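Local coordinates for protein response regulator (Pseudomonas putida, PDB 3HDV) that probably serves as the receiver domain of a bacterial response regulator, taking up a phosphoryl group to switch its signalling state, at residues L9-D14 with E41-Y46; T58-Q63 with V105-K110; D69-I74 with L82-V87. All blocks are in the same frame, centred on the assembly; numbering follows the deposited sequence.

Interaction 1: L9-D14 with E41-Y46; sequences LVLVVD and EEARLY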
loop_
_atom_site.group_PDB
_atom_site.type_symbol
_atom_site.label_atom_id
_atom_site.label_comp_id
_atom_site.label_asym_id
_atom_site.label_seq_id
_atom_site.Cartn_x
_atom_site.Cartn_y
_atom_site.Cartn_z
ATOM N N LEU B 9 -16.874 4.838 -2.561
ATOM C CA LEU B 9 -16.130 3.639 -2.188
ATOM C C LEU B 9 -15.357 3.053 -3.412
ATOM O O LEU B 9 -15.962 2.806 -4.464
ATOM C CB LEU B 9 -17.086 2.605 -1.585
ATOM C CG LEU B 9 -16.550 1.250 -1.121
ATOM C CD1 LEU B 9 -15.526 1.532 0.009
ATOM C CD2 LEU B 9 -17.741 0.424 -0.621
ATOM N N VAL B 10 -14.035 2.817 -3.248
ATOM C CA VAL B 10 -13.164 2.247 -4.314
ATOM C C VAL B 10 -12.882 0.802 -3.979
ATOM O O VAL B 10 -12.555 0.528 -2.858
ATOM C CB VAL B 10 -11.811 3.074 -4.470
ATOM C CG1 VAL B 10 -10.880 2.491 -5.576
ATOM C CG2 VAL B 10 -12.141 4.548 -4.841
ATOM N N LEU B 11 -13.061 -0.123 -4.928
ATOM C CA LEU B 11 -12.633 -1.508 -4.708
ATOM C C LEU B 11 -11.235 -1.699 -5.334
ATOM O O LEU B 11 -11.050 -1.531 -6.528
ATOM C CB LEU B 11 -13.562 -2.463 -5.423
ATOM C CG LEU B 11 -13.209 -3.959 -5.434
ATOM C CD1 LEU B 11 -13.292 -4.564 -4.024
ATOM C CD2 LEU B 11 -14.209 -4.665 -6.410
ATOM N N VAL B 12 -10.279 -2.117 -4.540
ATOM C CA VAL B 12 -8.925 -2.368 -5.065
ATOM C C VAL B 12 -8.720 -3.873 -5.211
ATOM O O VAL B 12 -8.758 -4.598 -4.226
ATOM C CB VAL B 12 -7.864 -1.831 -4.090
ATOM C CG1 VAL B 12 -6.424 -2.212 -4.592
ATOM C CG2 VAL B 12 -7.999 -0.275 -3.947
ATOM N N VAL B 13 -8.454 -4.337 -6.421
ATOM C CA VAL B 13 -8.322 -5.769 -6.644
ATOM C C VAL B 13 -6.854 -6.089 -6.978
ATOM O O VAL B 13 -6.322 -5.585 -7.958
ATOM C CB VAL B 13 -9.225 -6.212 -7.830
ATOM C CG1 VAL B 13 -9.129 -7.725 -8.122
ATOM C CG2 VAL B 13 -10.659 -5.677 -7.628
ATOM N N ASP B 14 -6.249 -6.958 -6.173
ATOM C CA ASP B 14 -4.877 -7.398 -6.404
ATOM C C ASP B 14 -4.610 -8.652 -5.602
ATOM O O ASP B 14 -5.010 -8.745 -4.426
ATOM C CB ASP B 14 -3.937 -6.262 -5.948
ATOM C CG ASP B 14 -2.499 -6.474 -6.384
ATOM O OD1 ASP B 14 -2.141 -7.582 -6.874
ATOM O OD2 ASP B 14 -1.755 -5.495 -6.229
ATOM N N GLU B 41 -12.744 -13.535 -8.332
ATOM C CA GLU B 41 -13.909 -14.058 -7.561
ATOM C C GLU B 41 -14.297 -13.165 -6.389
ATOM O O GLU B 41 -15.447 -12.791 -6.276
ATOM C CB GLU B 41 -13.707 -15.523 -7.097
ATOM C CG GLU B 41 -15.087 -16.265 -6.728
ATOM C CD GLU B 41 -16.255 -15.920 -7.717
ATOM O OE1 GLU B 41 -16.123 -16.206 -8.953
ATOM O OE2 GLU B 41 -17.291 -15.330 -7.255
ATOM N N GLU B 42 -13.353 -12.786 -5.532
ATOM C CA GLU B 42 -13.675 -11.870 -4.460
ATOM C C GLU B 42 -14.131 -10.522 -4.998
ATOM O O GLU B 42 -15.023 -9.888 -4.406
ATOM C CB GLU B 42 -12.504 -11.689 -3.507
ATOM C CG GLU B 42 -12.829 -11.903 -2.073
ATOM C CD GLU B 42 -11.968 -11.066 -1.137
ATOM O OE1 GLU B 42 -10.755 -11.021 -1.345
ATOM O OE2 GLU B 42 -12.529 -10.424 -0.205
ATOM N N ALA B 43 -13.563 -10.081 -6.126
ATOM C CA ALA B 43 -14.015 -8.820 -6.748
ATOM C C ALA B 43 -15.504 -8.912 -7.104
ATOM O O ALA B 43 -16.245 -7.972 -6.846
ATOM C CB ALA B 43 -13.212 -8.454 -8.034
ATOM N N ARG B 44 -15.921 -10.007 -7.761
ATOM C CA ARG B 44 -17.325 -10.159 -8.204
ATOM C C ARG B 44 -18.282 -10.220 -6.963
ATOM O O ARG B 44 -19.336 -9.583 -6.939
ATOM C CB ARG B 44 -17.473 -11.385 -9.115
ATOM C CG ARG B 44 -17.014 -11.157 -10.547
ATOM C CD ARG B 44 -17.319 -12.381 -11.430
ATOM N NE ARG B 44 -16.463 -13.475 -11.029
ATOM C CZ ARG B 44 -15.361 -13.823 -11.686
ATOM N NH1 ARG B 44 -14.989 -13.177 -12.789
ATOM N NH2 ARG B 44 -14.623 -14.804 -11.216
ATOM N N LEU B 45 -17.860 -10.895 -5.905
ATOM C CA LEU B 45 -18.597 -10.856 -4.633
ATOM C C LEU B 45 -18.824 -9.451 -4.087
ATOM O O LEU B 45 -19.963 -9.080 -3.781
ATOM C CB LEU B 45 -17.917 -11.726 -3.583
ATOM C CG LEU B 45 -17.997 -13.228 -3.883
ATOM C CD1 LEU B 45 -17.160 -13.981 -2.871
ATOM C CD2 LEU B 45 -19.493 -13.701 -3.840
ATOM N N TYR B 46 -17.738 -8.683 -3.942
ATOM C CA TYR B 46 -17.815 -7.347 -3.423
ATOM C C TYR B 46 -18.801 -6.525 -4.258
ATOM O O TYR B 46 -19.671 -5.821 -3.715
ATOM C CB TYR B 46 -16.424 -6.667 -3.408
ATOM C CG TYR B 46 -15.978 -6.337 -2.011
ATOM C CD1 TYR B 46 -16.802 -5.591 -1.212
ATOM C CD2 TYR B 46 -14.774 -6.806 -1.470
ATOM C CE1 TYR B 46 -16.466 -5.260 0.085
ATOM C CE2 TYR B 46 -14.409 -6.456 -0.120
ATOM C CZ TYR B 46 -15.279 -5.669 0.619
ATOM O OH TYR B 46 -15.077 -5.285 1.942
#

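Interaction 2: T58-Q63 with V105-K110; sequences TDLRMQ and VDFLLK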
loop_
_atom_site.group_PDB
_atom_site.type_symbol
_atom_site.label_atom_id
_atom_site.label_comp_id
_atom_site.label_asym_id
_atom_site.label_seq_id
_atom_site.Cartn_x
_atom_site.Cartn_y
_atom_site.Cartn_z
ATOM N N THR B 58 -7.837 -2.379 -10.667
ATOM C CA THR B 58 -7.360 -3.741 -10.775
ATOM C C THR B 58 -6.009 -3.921 -11.469
ATOM O O THR B 58 -5.652 -3.169 -12.376
ATOM C CB THR B 58 -8.427 -4.676 -11.448
ATOM O OG1 THR B 58 -8.017 -6.041 -11.300
ATOM C CG2 THR B 58 -8.555 -4.383 -12.935
ATOM N N ASP B 59 -5.248 -4.913 -11.002
ATOM C CA ASP B 59 -4.078 -5.448 -11.766
ATOM C C ASP B 59 -4.638 -6.382 -12.852
ATOM O O ASP B 59 -5.818 -6.813 -12.786
ATOM C CB ASP B 59 -3.087 -6.170 -10.818
ATOM C CG ASP B 59 -1.649 -6.278 -11.397
ATOM O OD1 ASP B 59 -1.421 -6.156 -12.632
ATOM O OD2 ASP B 59 -0.736 -6.525 -10.616
ATOM N N LEU B 60 -3.826 -6.654 -13.873
ATOM C CA LEU B 60 -4.128 -7.600 -14.919
ATOM C C LEU B 60 -3.521 -8.963 -14.571
ATOM O O LEU B 60 -4.084 -9.997 -14.865
ATOM C CB LEU B 60 -3.545 -7.081 -16.236
ATOM C CG LEU B 60 -4.295 -5.871 -16.839
ATOM C CD1 LEU B 60 -3.672 -5.634 -18.200
ATOM C CD2 LEU B 60 -5.849 -6.060 -16.962
ATOM N N ARG B 61 -2.370 -8.916 -13.917
ATOM C CA ARG B 61 -1.555 -10.065 -13.571
ATOM C C ARG B 61 -2.018 -10.684 -12.225
ATOM O O ARG B 61 -1.568 -10.300 -11.148
ATOM C CB ARG B 61 -0.140 -9.509 -13.485
ATOM C CG ARG B 61 0.943 -10.255 -14.222
ATOM C CD ARG B 61 0.877 -10.397 -15.747
ATOM N NE ARG B 61 -0.341 -10.987 -16.317
ATOM C CZ ARG B 61 -0.997 -10.403 -17.309
ATOM N NH1 ARG B 61 -0.546 -9.233 -17.801
ATOM N NH2 ARG B 61 -2.077 -10.950 -17.798
HETATM N N MSE B 62 -2.951 -11.609 -12.283
HETATM C CA MSE B 62 -3.484 -12.204 -11.065
HETATM C C MSE B 62 -3.768 -13.661 -11.280
HETATM O O MSE B 62 -4.097 -14.058 -12.381
HETATM C CB MSE B 62 -4.760 -11.501 -10.604
HETATM C CG MSE B 62 -4.554 -9.998 -10.284
HETATM SE SE MSE B 62 -6.233 -9.203 -9.529
HETATM C CE MSE B 62 -7.469 -9.602 -11.030
ATOM N N GLN B 63 -3.614 -14.430 -10.198
ATOM C CA GLN B 63 -3.910 -15.860 -10.181
ATOM C C GLN B 63 -4.969 -16.102 -9.120
ATOM O O GLN B 63 -4.844 -15.561 -8.031
ATOM C CB GLN B 63 -2.655 -16.683 -9.823
ATOM C CG GLN B 63 -1.456 -16.543 -10.788
ATOM C CD GLN B 63 -1.671 -17.154 -12.191
ATOM O OE1 GLN B 63 -2.797 -17.494 -12.578
ATOM N NE2 GLN B 63 -0.573 -17.304 -12.955
ATOM N N VAL B 105 -11.445 3.284 -17.726
ATOM C CA VAL B 105 -11.166 4.741 -17.551
ATOM C C VAL B 105 -9.719 5.073 -17.973
ATOM O O VAL B 105 -9.474 6.059 -18.684
ATOM C CB VAL B 105 -11.371 5.128 -16.079
ATOM C CG1 VAL B 105 -10.844 6.583 -15.728
ATOM C CG2 VAL B 105 -12.875 4.960 -15.724
ATOM N N ASP B 106 -8.750 4.283 -17.492
ATOM C CA ASP B 106 -7.380 4.442 -17.980
ATOM C C ASP B 106 -6.626 3.169 -17.687
ATOM O O ASP B 106 -7.153 2.296 -16.971
ATOM C CB ASP B 106 -6.674 5.616 -17.279
ATOM C CG ASP B 106 -5.607 6.284 -18.160
ATOM O OD1 ASP B 106 -5.064 5.697 -19.154
ATOM O OD2 ASP B 106 -5.328 7.452 -17.862
ATOM N N PHE B 107 -5.382 3.088 -18.202
ATOM C CA PHE B 107 -4.562 1.885 -18.122
ATOM C C PHE B 107 -3.206 2.445 -17.727
ATOM O O PHE B 107 -2.536 3.060 -18.547
ATOM C CB PHE B 107 -4.550 1.210 -19.504
ATOM C CG PHE B 107 -3.847 -0.134 -19.578
ATOM C CD1 PHE B 107 -4.556 -1.269 -19.951
ATOM C CD2 PHE B 107 -2.464 -0.255 -19.363
ATOM C CE1 PHE B 107 -3.933 -2.539 -20.059
ATOM C CE2 PHE B 107 -1.813 -1.528 -19.458
ATOM C CZ PHE B 107 -2.550 -2.663 -19.812
ATOM N N LEU B 108 -2.800 2.230 -16.482
ATOM C CA LEU B 108 -1.534 2.728 -15.981
ATOM C C LEU B 108 -0.551 1.596 -15.776
ATOM O O LEU B 108 -0.938 0.515 -15.354
ATOM C CB LEU B 108 -1.753 3.413 -14.630
ATOM C CG LEU B 108 -2.173 4.880 -14.568
ATOM C CD1 LEU B 108 -3.194 5.231 -15.561
ATOM C CD2 LEU B 108 -2.588 5.343 -13.134
ATOM N N LEU B 109 0.732 1.852 -15.983
ATOM C CA LEU B 109 1.750 0.833 -15.686
ATOM C C LEU B 109 2.362 1.039 -14.314
ATOM O O LEU B 109 2.558 2.173 -13.871
ATOM C CB LEU B 109 2.827 0.766 -16.794
ATOM C CG LEU B 109 2.391 0.427 -18.240
ATOM C CD1 LEU B 109 3.585 0.618 -19.213
ATOM C CD2 LEU B 109 1.913 -1.001 -18.305
ATOM N N LYS B 110 2.637 -0.059 -13.631
ATOM C CA LYS B 110 3.406 -0.033 -12.380
ATOM C C LYS B 110 4.891 0.283 -12.740
ATOM O O LYS B 110 5.297 -0.007 -13.836
ATOM C CB LYS B 110 3.271 -1.380 -11.640
ATOM C CG LYS B 110 1.811 -1.755 -11.184
ATOM C CD LYS B 110 1.754 -3.145 -10.572
ATOM C CE LYS B 110 2.422 -3.149 -9.184
ATOM N NZ LYS B 110 2.457 -4.530 -8.527
HETATM O O HOH W 1 -0.202 -4.684 -8.252
#

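Interaction 3: D69-I74 with L82-V87; sequences DLIRTI and LSIIVV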
loop_
_atom_site.group_PDB
_atom_site.type_symbol
_atom_site.label_atom_id
_atom_site.label_comp_id
_atom_site.label_asym_id
_atom_site.label_seq_id
_atom_site.Cartn_x
_atom_site.Cartn_y
_atom_site.Cartn_z
ATOM N N ASP B 69 -9.877 -11.125 -17.761
ATOM C CA ASP B 69 -11.074 -11.975 -17.655
ATOM C C ASP B 69 -12.075 -11.348 -16.680
ATOM O O ASP B 69 -13.272 -11.377 -16.941
ATOM C CB ASP B 69 -10.698 -13.372 -17.163
ATOM C CG ASP B 69 -10.140 -14.264 -18.267
ATOM O OD1 ASP B 69 -10.400 -14.010 -19.449
ATOM O OD2 ASP B 69 -9.449 -15.240 -17.941
ATOM N N LEU B 70 -11.605 -10.779 -15.566
ATOM C CA LEU B 70 -12.505 -10.140 -14.608
ATOM C C LEU B 70 -13.260 -8.997 -15.264
ATOM O O LEU B 70 -14.487 -8.898 -15.154
ATOM C CB LEU B 70 -11.749 -9.648 -13.375
ATOM C CG LEU B 70 -12.457 -8.630 -12.453
ATOM C CD1 LEU B 70 -13.721 -9.257 -11.781
ATOM C CD2 LEU B 70 -11.524 -8.096 -11.375
ATOM N N ILE B 71 -12.549 -8.129 -15.965
ATOM C CA ILE B 71 -13.175 -7.042 -16.685
ATOM C C ILE B 71 -14.230 -7.518 -17.697
ATOM O O ILE B 71 -15.322 -6.961 -17.769
ATOM C CB ILE B 71 -12.094 -6.101 -17.372
ATOM C CG1 ILE B 71 -11.223 -5.480 -16.270
ATOM C CG2 ILE B 71 -12.768 -5.037 -18.224
ATOM C CD1 ILE B 71 -9.948 -4.753 -16.758
ATOM N N ARG B 72 -13.904 -8.542 -18.466
ATOM C CA ARG B 72 -14.860 -9.121 -19.407
ATOM C C ARG B 72 -16.139 -9.578 -18.713
ATOM O O ARG B 72 -17.230 -9.288 -19.183
ATOM C CB ARG B 72 -14.250 -10.334 -20.105
ATOM C CG ARG B 72 -13.572 -10.038 -21.403
ATOM C CD ARG B 72 -12.567 -11.148 -21.635
ATOM N NE ARG B 72 -11.763 -10.904 -22.812
ATOM C CZ ARG B 72 -10.659 -11.582 -23.106
ATOM N NH1 ARG B 72 -10.231 -12.540 -22.295
ATOM N NH2 ARG B 72 -9.990 -11.296 -24.215
ATOM N N THR B 73 -16.025 -10.274 -17.589
ATOM C CA THR B 73 -17.271 -10.696 -16.911
ATOM C C THR B 73 -18.054 -9.510 -16.362
ATOM O O THR B 73 -19.310 -9.542 -16.327
ATOM C CB THR B 73 -17.050 -11.706 -15.800
ATOM O OG1 THR B 73 -16.348 -11.101 -14.705
ATOM C CG2 THR B 73 -16.328 -12.926 -16.323
ATOM N N ILE B 74 -17.339 -8.463 -15.905
ATOM C CA ILE B 74 -18.034 -7.260 -15.440
ATOM C C ILE B 74 -18.844 -6.615 -16.583
ATOM O O ILE B 74 -19.990 -6.248 -16.400
ATOM C CB ILE B 74 -17.100 -6.228 -14.736
ATOM C CG1 ILE B 74 -16.564 -6.811 -13.431
ATOM C CG2 ILE B 74 -17.861 -4.925 -14.441
ATOM C CD1 ILE B 74 -15.370 -6.049 -12.840
ATOM N N LEU B 82 -19.653 -0.058 -14.660
ATOM C CA LEU B 82 -18.654 0.196 -13.610
ATOM C C LEU B 82 -17.379 0.871 -14.160
ATOM O O LEU B 82 -16.766 0.377 -15.110
ATOM C CB LEU B 82 -18.259 -1.100 -12.907
ATOM C CG LEU B 82 -17.213 -0.984 -11.775
ATOM C CD1 LEU B 82 -17.765 -0.299 -10.523
ATOM C CD2 LEU B 82 -16.738 -2.382 -11.425
ATOM N N SER B 83 -17.031 2.001 -13.564
ATOM C CA SER B 83 -15.756 2.656 -13.821
ATOM C C SER B 83 -14.571 1.788 -13.376
ATOM O O SER B 83 -14.507 1.379 -12.228
ATOM C CB SER B 83 -15.721 3.928 -13.010
ATOM O OG SER B 83 -16.556 4.844 -13.650
ATOM N N ILE B 84 -13.632 1.557 -14.283
ATOM C CA ILE B 84 -12.492 0.697 -13.992
ATOM C C ILE B 84 -11.222 1.402 -14.443
ATOM O O ILE B 84 -11.145 1.915 -15.566
ATOM C CB ILE B 84 -12.643 -0.660 -14.697
ATOM C CG1 ILE B 84 -13.897 -1.372 -14.176
ATOM C CG2 ILE B 84 -11.402 -1.581 -14.515
ATOM C CD1 ILE B 84 -14.161 -2.641 -14.975
ATOM N N ILE B 85 -10.249 1.430 -13.537
ATOM C CA ILE B 85 -8.898 1.918 -13.814
ATOM C C ILE B 85 -7.973 0.661 -13.660
ATOM O O ILE B 85 -8.003 -0.038 -12.647
ATOM C CB ILE B 85 -8.452 3.014 -12.831
ATOM C CG1 ILE B 85 -9.284 4.287 -12.987
ATOM C CG2 ILE B 85 -6.885 3.307 -13.013
ATOM C CD1 ILE B 85 -9.090 5.258 -11.857
ATOM N N VAL B 86 -7.206 0.373 -14.701
ATOM C CA VAL B 86 -6.225 -0.731 -14.692
ATOM C C VAL B 86 -4.885 -0.159 -14.227
ATOM O O VAL B 86 -4.428 0.876 -14.752
ATOM C CB VAL B 86 -6.140 -1.373 -16.064
ATOM C CG1 VAL B 86 -4.899 -2.340 -16.183
ATOM C CG2 VAL B 86 -7.511 -2.172 -16.331
ATOM N N VAL B 87 -4.315 -0.792 -13.210
ATOM C CA VAL B 87 -2.911 -0.561 -12.811
ATOM C C VAL B 87 -2.129 -1.863 -12.956
ATOM O O VAL B 87 -2.207 -2.735 -12.090
ATOM C CB VAL B 87 -2.807 0.100 -11.422
ATOM C CG1 VAL B 87 -1.322 0.405 -11.076
ATOM C CG2 VAL B 87 -3.627 1.474 -11.420
#

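Interaction 1: L9-D14 with E41-Y46
Leu11 rises from strand 9-13 to lie against Ala43 and Tyr46 of helix 40-49, while Val13, two residues on, meets Ala43 alone. This is one helix-on-sheet layer of the alternating beta-alpha fold of CheY-like receiver domains. The strand and the helix segment run nearly antiparallel, at 167° with their axes 9.3 Å apart, and Leu11 and Val13, alternate residues of the strand, both point toward the helix.

The two methyls of Leu11 divide the work. CG stands anti to the backbone N (chi1 174°), which carries the branch up to the helix: CD1 goes to the tyrosine, 3.7 Å from Tyr46 CD2 and almost as near to Tyr46 CG and CB. It therefore presses on the root of the aromatic side chain rather than on its hydroxyl end, and the two side chains are set obliquely to each other. CD2 turns instead to the helix backbone, 3.9 Å from Ala43 O, with the CB of that alanine a little farther off. Val13 spreads both of its methyls beneath Ala43 CB, CG2 being the nearer at 3.8 Å and CG1 lying at 4.1 Å. A small residue on the helix allows this close seat, and the CA atoms of Val13 and Ala43 are 6.5 Å apart.

No hydrogen bond crosses the contact; three of its four touching residues are buried, and Tyr46, which also touches Val35 of the edge strand 33-37, is partly exposed. On another side of the helix Arg44 is tied back by one turn to Glu41 and makes a second salt bridge to Glu65. Arg44 NH2 lies 3.1 Å from Glu41 OE1, which sits in the guanidinium plane while the nitrogen comes from above the carboxylate plane.

Interaction 2: T58-Q63 with V105-K110
Leu60 sets its CD1 methyl against the CE1-CZ corner of Phe107, 3.6 Å from Phe107 CZ and equally close to CE1. The two side chains cross at about a right angle, and the methyl comes in obliquely to the ring. Phe107 reaches it because its ring is swung anti to the backbone N (chi1 -174°), bringing the far end of the side chain nearer to the loop than its CB is. Val99 of helix 93-101 touches both residues, so the pair is closed in under that helix.

Segment 58-63 runs from the last residue of strand 53-58 into the loop before helix 67-75, in the CheY-like receiver fold, and carries the predicted phosphorylation site: Asp59 is the predicted phosphate acceptor, and Lys110, just after strand 106-109, matches the lysine that CheY-like domains keep beside it. Here the aspartate is unmodified. Its OD2 is 4.3 Å from Lys110 NZ, beyond a salt bridge, and a water spans the gap, 3.0 Å from Asp59 OD2 and 2.7 Å from Lys110 NZ. A bend at chi3 of the lysine (72°) helps bring its end round to that water.

Asp59 OD1 is gripped by backbone amides. Arg61 N, at 3.2 Å, approaches Asp59 OD1 from above the carboxylate plane in a nearly straight bond that makes an Asx turn, Leu60 N adds a more bent bond on the anti side, and Gly89 N supplies a third. With these three amides the carboxylate's rotation is probably well fixed. Val97 of the second subunit packs against Phe107, and His101 of that subunit hydrogen-bonds Asp106 OD1.

Interaction 3: D69-I74 with L82-V87
The beta-alpha-beta unit formed by strand 53-58, helix 67-75 and strand 83-88 is closed here by Ile71 and Ile74 of the helix, which pack on Leu82, Ile84 and Val86. The helix and strand segments run at 169° to each other with their axes 11.1 Å apart, a spacing filled by branched aliphatic side chains from both sides.

Ile71 works with its end alone. Its CG1 is anti to the carbonyl carbon (chi1 -62°) and the chain then extends, so that CD1 slips in beside Val86 CG2 at 3.6 Å and also reaches Ile84 CG2 at 4.1 Å. Ile74 uses two methyls. Its CG2 rests 4.1 Å from both CB and CD2 of Leu82, the side chains set at a slant; its CD1 meets Ile84 CD1 tip to tip at 4.2 Å and lies as near to Leu82 CD2. Ile84 thus receives the two helix residues on different branches, CG2 for Ile71 and CD1 for Ile74. With an alanine at Ile74 the CG2 and CD1 methyls would go, which is likely to leave Ile84 CD1 and Leu82 CD2 without their partner on helix 67-75 and open a gap at this end of the contact.

The contact is wholly apolar and buried. The outer side of the helix is polar: Arg72 NH1 holds Asp69 OD1 in a salt bridge of 3.2 Å. On one flank Leu47 of helix 40-49 touches both Ile74 and Leu82; Leu102, just past helix 93-101, touches Ile71; and within the sheet strand 83-88 lies between strands 53-58 and 106-109.

In the fold
All three contacts build on one parallel five-stranded sheet, and their centres are 9 to 13 Å apart. Interactions 1 and 3 set neighbouring helices on the same side of it; Ala43 CB meets Leu70 CD2 at 3.8 Å, and Arg44 NH1 probably bonds Thr73 OG1 at 3.1 Å. Interaction 2 stands at the C-terminal strand ends, where the predicted phosphorylation site lies. Strand 9-13 reaches it through Val13 O, 3.3 Å from Asp59 N, and Asp14 OD1 comes within 4.1 Å of Asp59 OD2, consistent with the acidic pocket of receiver domains. Interactions 2 and 3 lie on neighbouring strands, 106-109 and 83-88, with Leu108 N 2.7 Å from Val86 O.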